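Local coordinates for protein MpaA (Escherichia coli O157:H7, PDB 5HXD) that probably hydrolyses the gamma-D-glutamyl-diaminopimelate amide bond of the murein tripeptide, using one zinc ion per subunit, in muropeptide degradation, at residues 15-20 against 30-35; 38-43 against 70-75. One frame throughout, in Å; residues are numbered along the deposited sequence.

Contact 1: residues 15-20 against 30-35; sequences PGTEHY and IWFPAP
Y20 and W31 come together from matching first torsions: each holds CG between its own backbone N and carbonyl carbon (chi1 67° in Y20, 69° in W31). The rings form an offset edge-to-face pair, with the edge of Y20 toward the indole face. Evidence for this is a centroid separation of 5.6 Å from the phenol ring to the five-membered ring of W31, with planes at 78°; Y20 CD2 approaches W31 CD1 to 3.6 Å. CB of E18 also packs against the indole at NE1, while CD of P33 sits above one face near the rim. E18 CG meets P33 CG, the two side chains crossing at about a right angle. W31 NE1 donates, in the plane of the indole, to a water O 2.9 Å away, which returns a weak bond to H19 O. Two backbone bonds fix the register: E18 N to W31 O and W31 N to E18 O, both 2.9 Å. The next pair, H19 and I30, is non-hydrogen-bonded and projects from the other face, where I30 CG1 lies at the edge of the H19 ring, 3.5 Å from ND1. L144 of helix 136-148 touches both Y20 and W31, and I30 packs on Q85 of the second subunit. The alternation of hydrogen-bonded and non-hydrogen-bonded pairs is that of an antiparallel beta hairpin, here formed by strands 18-22 and 28-31.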
loop_
_atom_site.group_PDB
_atom_site.type_symbol
_atom_site.label_atom_id
_atom_site.label_comp_id
_atom_site.label_asym_id
_atom_site.label_seq_id
_atom_site.Cartn_x
_atom_site.Cartn_y
_atom_site.Cartn_z
ATOM N N PRO A 15 15.381 10.503 -11.611
ATOM C CA PRO A 15 15.619 11.722 -10.812
ATOM C C PRO A 15 14.467 12.748 -10.809
ATOM O O PRO A 15 13.579 12.696 -11.660
ATOM C CB PRO A 15 16.857 12.340 -11.480
ATOM C CG PRO A 15 17.535 11.209 -12.172
ATOM C CD PRO A 15 16.461 10.258 -12.588
ATOM N N GLY A 16 14.509 13.684 -9.863
ATOM C CA GLY A 16 13.570 14.793 -9.831
ATOM C C GLY A 16 12.376 14.600 -8.912
ATOM O O GLY A 16 11.267 15.068 -9.194
ATOM N N THR A 17 12.591 13.896 -7.812
ATOM C CA THR A 17 11.556 13.752 -6.821
ATOM C C THR A 17 11.598 15.011 -5.971
ATOM O O THR A 17 12.674 15.605 -5.772
ATOM C CB THR A 17 11.750 12.487 -5.958
ATOM O OG1 THR A 17 10.511 12.148 -5.335
ATOM C CG2 THR A 17 12.792 12.709 -4.886
ATOM N N GLU A 18 10.423 15.433 -5.508
ATOM C CA GLU A 18 10.290 16.593 -4.635
ATOM C C GLU A 18 9.353 16.265 -3.481
ATOM O O GLU A 18 8.620 15.284 -3.541
ATOM C CB GLU A 18 9.759 17.800 -5.410
ATOM C CG GLU A 18 10.614 18.262 -6.591
ATOM C CD GLU A 18 12.075 18.505 -6.227
ATOM O OE1 GLU A 18 12.370 18.990 -5.109
ATOM O OE2 GLU A 18 12.939 18.206 -7.077
ATOM N N HIS A 19 9.373 17.078 -2.432
ATOM C CA HIS A 19 8.388 16.959 -1.356
ATOM C C HIS A 19 7.431 18.163 -1.313
ATOM O O HIS A 19 7.894 19.298 -1.290
ATOM C CB HIS A 19 9.073 16.835 0.013
ATOM C CG HIS A 19 9.946 15.621 0.166
ATOM N ND1 HIS A 19 9.513 14.350 -0.142
ATOM C CD2 HIS A 19 11.195 15.488 0.666
ATOM C CE1 HIS A 19 10.483 13.487 0.121
ATOM N NE2 HIS A 19 11.507 14.147 0.618
ATOM N N TYR A 20 6.118 17.930 -1.261
ATOM C CA TYR A 20 5.168 19.026 -0.994
ATOM C C TYR A 20 4.560 18.997 0.420
ATOM O O TYR A 20 3.519 19.620 0.663
ATOM C CB TYR A 20 4.028 19.031 -2.015
ATOM C CG TYR A 20 3.093 17.836 -1.915
ATOM C CD1 TYR A 20 1.908 17.909 -1.197
ATOM C CD2 TYR A 20 3.396 16.637 -2.561
ATOM C CE1 TYR A 20 1.061 16.831 -1.121
ATOM C CE2 TYR A 20 2.558 15.559 -2.489
ATOM C CZ TYR A 20 1.395 15.654 -1.768
ATOM O OH TYR A 20 0.555 14.563 -1.710
ATOM N N ILE A 30 5.324 13.228 -1.208
ATOM C CA ILE A 30 6.264 13.151 -2.321
ATOM C C ILE A 30 5.545 13.402 -3.644
ATOM O O ILE A 30 4.444 12.895 -3.853
ATOM C CB ILE A 30 6.963 11.756 -2.355
ATOM C CG1 ILE A 30 7.665 11.486 -1.024
ATOM C CG2 ILE A 30 7.950 11.656 -3.494
ATOM C CD1 ILE A 30 8.026 10.007 -0.775
ATOM N N TRP A 31 6.153 14.186 -4.530
ATOM C CA TRP A 31 5.613 14.321 -5.879
ATOM C C TRP A 31 6.696 14.400 -6.928
ATOM O O TRP A 31 7.866 14.664 -6.642
ATOM C CB TRP A 31 4.696 15.541 -6.010
ATOM C CG TRP A 31 5.388 16.858 -5.932
ATOM C CD1 TRP A 31 6.114 17.344 -4.879
ATOM C CD2 TRP A 31 5.400 17.887 -6.937
ATOM N NE1 TRP A 31 6.577 18.607 -5.168
ATOM C CE2 TRP A 31 6.157 18.961 -6.423
ATOM C CE3 TRP A 31 4.847 17.997 -8.214
ATOM C CZ2 TRP A 31 6.373 20.136 -7.148
ATOM C CZ3 TRP A 31 5.054 19.170 -8.931
ATOM C CH2 TRP A 31 5.815 20.222 -8.399
ATOM N N PHE A 32 6.263 14.180 -8.159
ATOM C CA PHE A 32 7.162 14.005 -9.272
ATOM C C PHE A 32 6.799 15.005 -10.336
ATOM O O PHE A 32 6.023 14.678 -11.226
ATOM C CB PHE A 32 7.059 12.577 -9.807
ATOM C CG PHE A 32 7.397 11.529 -8.787
ATOM C CD1 PHE A 32 8.680 11.038 -8.685
ATOM C CD2 PHE A 32 6.437 11.054 -7.916
ATOM C CE1 PHE A 32 9.002 10.093 -7.739
ATOM C CE2 PHE A 32 6.753 10.097 -6.969
ATOM C CZ PHE A 32 8.037 9.620 -6.883
ATOM N N PRO A 33 7.339 16.232 -10.232
ATOM C CA PRO A 33 7.038 17.312 -11.187
ATOM C C PRO A 33 7.390 16.923 -12.619
ATOM O O PRO A 33 8.435 16.293 -12.846
ATOM C CB PRO A 33 7.915 18.488 -10.703
ATOM C CG PRO A 33 8.905 17.901 -9.790
ATOM C CD PRO A 33 8.292 16.662 -9.196
ATOM N N ALA A 34 6.516 17.277 -13.564
ATOM C CA ALA A 34 6.724 16.961 -14.977
ATOM C C ALA A 34 7.983 17.652 -15.426
ATOM O O ALA A 34 8.231 18.798 -15.033
ATOM C CB ALA A 34 5.531 17.383 -15.828
ATOM N N PRO A 35 8.801 16.943 -16.220
ATOM C CA PRO A 35 10.100 17.430 -16.697
ATOM C C PRO A 35 9.985 18.828 -17.324
ATOM O O PRO A 35 10.543 19.770 -16.748
ATOM C CB PRO A 35 10.514 16.382 -17.736
ATOM C CG PRO A 35 9.756 15.162 -17.373
ATOM C CD PRO A 35 8.460 15.630 -16.797
HETATM O O HOH W 1 7.651 21.068 -4.104
#

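Contact 2: residues 38-43 against 70-75; sequences SRESGL and LRRHHV
E40 and R72 form a salt bridge at the solvent-facing end of this contact, with NE donating to OE2 at 3.0 Å. The acceptor lies almost in the guanidinium plane, and the carboxylate is nearly coplanar with that group, 20° away. The E40 chain is extended beyond CG, whereas R72 bends at chi3 (111°), which sets NE on the side of the acid. Further in, the S41 hydroxyl donates to R72 O, OG to O 2.7 Å, in a nearly straight approach to the carbonyl. G42 N then donates to H73 ND1 at 3.2 Å, arriving 39° out of the imidazole plane. The last polar link is H74 N to G42 O, 2.9 Å, and beyond it L43 CD1 packs against H74 CB at 3.8 Å, the two side chains crossing at about a right angle.

A second shell positions these groups. S41 OG also accepts from S38 N, 3.1 Å away, and S41 N bonds to S38 O, closing a type I beta turn that presents E40 and S41. R72 CB covers part of one H73 face, W152 meets the same ring edge-to-face, and NE2 bonds to W233 O; with ND1 accepting from G42, this is consistent with a neutral imidazole protonated on NE2. H74 turns ND1 to the backbone N of A34. L43 and H74 are a parallel bridge pair, CA atoms 4.8 Å apart, and H74 pairs onward with I44. The contact is therefore where two neighbouring parallel strands, 43-45 and 74-76, begin. Helix 53-65 lies between them in sequence, which makes the unit a beta-alpha-beta crossover at the 74-76 edge, as counted within this chain, of the mixed central sheet of this M14 zinc carboxypeptidase fold.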
loop_
_atom_site.group_PDB
_atom_site.type_symbol
_atom_site.label_atom_id
_atom_site.label_comp_id
_atom_site.label_asym_id
_atom_site.label_seq_id
_atom_site.Cartn_x
_atom_site.Cartn_y
_atom_site.Cartn_z
ATOM N N SER A 38 4.106 22.409 -19.133
ATOM C CA SER A 38 3.548 23.387 -20.047
ATOM C C SER A 38 2.085 23.595 -19.642
ATOM O O SER A 38 1.636 23.000 -18.669
ATOM C CB SER A 38 3.697 22.883 -21.491
ATOM O OG SER A 38 2.879 23.597 -22.398
ATOM N N ARG A 39 1.337 24.422 -20.375
ATOM C CA ARG A 39 -0.071 24.692 -20.051
ATOM C C ARG A 39 -0.926 23.422 -20.138
ATOM O O ARG A 39 -2.013 23.331 -19.564
ATOM C CB ARG A 39 -0.633 25.774 -20.982
ATOM C CG ARG A 39 -2.015 26.288 -20.597
ATOM C CD ARG A 39 -2.563 27.287 -21.612
ATOM N NE ARG A 39 -1.882 28.581 -21.563
ATOM C CZ ARG A 39 -2.158 29.534 -20.675
ATOM N NH1 ARG A 39 -3.098 29.337 -19.749
ATOM N NH2 ARG A 39 -1.490 30.680 -20.704
ATOM N N GLU A 40 -0.414 22.442 -20.864
ATOM C CA GLU A 40 -1.112 21.194 -21.082
ATOM C C GLU A 40 -0.940 20.261 -19.884
ATOM O O GLU A 40 -1.713 19.313 -19.701
ATOM C CB GLU A 40 -0.586 20.517 -22.350
ATOM C CG GLU A 40 0.859 20.035 -22.203
ATOM C CD GLU A 40 1.495 19.606 -23.511
ATOM O OE1 GLU A 40 1.540 20.436 -24.456
ATOM O OE2 GLU A 40 1.965 18.447 -23.588
ATOM N N SER A 41 0.095 20.522 -19.089
ATOM C CA SER A 41 0.458 19.643 -17.985
ATOM C C SER A 41 -0.686 19.500 -17.019
ATOM O O SER A 41 -1.248 20.502 -16.562
ATOM C CB SER A 41 1.682 20.158 -17.253
ATOM O OG SER A 41 2.846 19.824 -17.971
ATOM N N GLY A 42 -1.035 18.243 -16.752
ATOM C CA GLY A 42 -2.082 17.886 -15.823
ATOM C C GLY A 42 -1.505 17.166 -14.621
ATOM O O GLY A 42 -0.287 17.109 -14.452
ATOM N N LEU A 43 -2.374 16.609 -13.788
ATOM C CA LEU A 43 -1.918 15.982 -12.546
ATOM C C LEU A 43 -2.443 14.558 -12.442
ATOM O O LEU A 43 -3.642 14.316 -12.658
ATOM C CB LEU A 43 -2.364 16.817 -11.339
ATOM C CG LEU A 43 -1.993 16.392 -9.916
ATOM C CD1 LEU A 43 -0.518 16.040 -9.797
ATOM C CD2 LEU A 43 -2.359 17.517 -8.964
ATOM N N LEU A 70 9.637 11.853 -22.055
ATOM C CA LEU A 70 8.290 11.834 -22.628
ATOM C C LEU A 70 7.138 12.144 -21.647
ATOM O O LEU A 70 5.970 12.130 -22.050
ATOM C CB LEU A 70 8.020 10.463 -23.270
ATOM C CG LEU A 70 9.023 9.838 -24.248
ATOM C CD1 LEU A 70 8.761 8.330 -24.427
ATOM C CD2 LEU A 70 8.988 10.561 -25.595
ATOM N N ARG A 71 7.434 12.408 -20.373
ATOM C CA ARG A 71 6.346 12.634 -19.412
ATOM C C ARG A 71 5.790 14.047 -19.534
ATOM O O ARG A 71 6.524 15.036 -19.441
ATOM C CB ARG A 71 6.801 12.363 -17.960
ATOM C CG ARG A 71 5.638 12.260 -16.944
ATOM C CD ARG A 71 5.981 11.406 -15.689
ATOM N NE ARG A 71 7.077 11.966 -14.902
ATOM C CZ ARG A 71 6.929 12.940 -14.014
ATOM N NH1 ARG A 71 5.731 13.453 -13.798
ATOM N NH2 ARG A 71 7.970 13.406 -13.342
ATOM N N ARG A 72 4.484 14.140 -19.737
ATOM C CA ARG A 72 3.851 15.438 -19.896
ATOM C C ARG A 72 3.215 15.983 -18.605
ATOM O O ARG A 72 3.019 17.199 -18.465
ATOM C CB ARG A 72 2.796 15.356 -21.003
ATOM C CG ARG A 72 3.282 14.669 -22.277
ATOM C CD ARG A 72 2.251 14.766 -23.389
ATOM N NE ARG A 72 2.698 15.637 -24.476
ATOM C CZ ARG A 72 3.157 15.209 -25.649
ATOM N NH1 ARG A 72 3.237 13.907 -25.911
ATOM N NH2 ARG A 72 3.537 16.090 -26.562
ATOM N N HIS A 73 2.917 15.081 -17.665
ATOM C CA HIS A 73 2.067 15.400 -16.515
ATOM C C HIS A 73 2.720 15.120 -15.157
ATOM O O HIS A 73 3.510 14.198 -15.021
ATOM C CB HIS A 73 0.747 14.618 -16.624
ATOM C CG HIS A 73 0.092 14.718 -17.974
ATOM N ND1 HIS A 73 -0.065 15.913 -18.639
ATOM C CD2 HIS A 73 -0.450 13.768 -18.779
ATOM C CE1 HIS A 73 -0.671 15.699 -19.794
ATOM N NE2 HIS A 73 -0.914 14.404 -19.903
ATOM N N HIS A 74 2.371 15.936 -14.162
ATOM C CA HIS A 74 2.845 15.785 -12.786
ATOM C C HIS A 74 2.255 14.553 -12.089
ATOM O O HIS A 74 1.134 14.135 -12.394
ATOM C CB HIS A 74 2.493 17.023 -11.953
ATOM C CG HIS A 74 2.958 18.316 -12.543
ATOM N ND1 HIS A 74 4.289 18.611 -12.729
ATOM C CD2 HIS A 74 2.271 19.403 -12.960
ATOM C CE1 HIS A 74 4.405 19.817 -13.253
ATOM N NE2 HIS A 74 3.194 20.320 -13.404
ATOM N N VAL A 75 2.989 14.003 -11.123
ATOM C CA VAL A 75 2.587 12.750 -10.478
ATOM C C VAL A 75 2.741 12.766 -8.959
ATOM O O VAL A 75 3.798 13.126 -8.433
ATOM C CB VAL A 75 3.394 11.550 -11.042
ATOM C CG1 VAL A 75 3.104 10.271 -10.243
ATOM C CG2 VAL A 75 3.089 11.350 -12.532
#

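In the fold
Contacts 1 and 2 follow one another along the chain and lie side by side, their centres about 12 Å apart. Their junction combines polar links with packing of F32 on V75: F32 N of contact 1 lies 2.7 Å from V75 O of contact 2, and A34 N lies 2.7 Å from H74 ND1, both probable hydrogen bonds. R71 adds a bond from NH1 to F32 O. The segment leaving the hairpin is thus tied to strand 74-76, the outermost strand of the central sheet within this chain. Neither contact forms the metal site: contact 1 is remote from it, while in contact 2 the L43 side chain is about 12 Å from that of H157, a predicted zinc ligand.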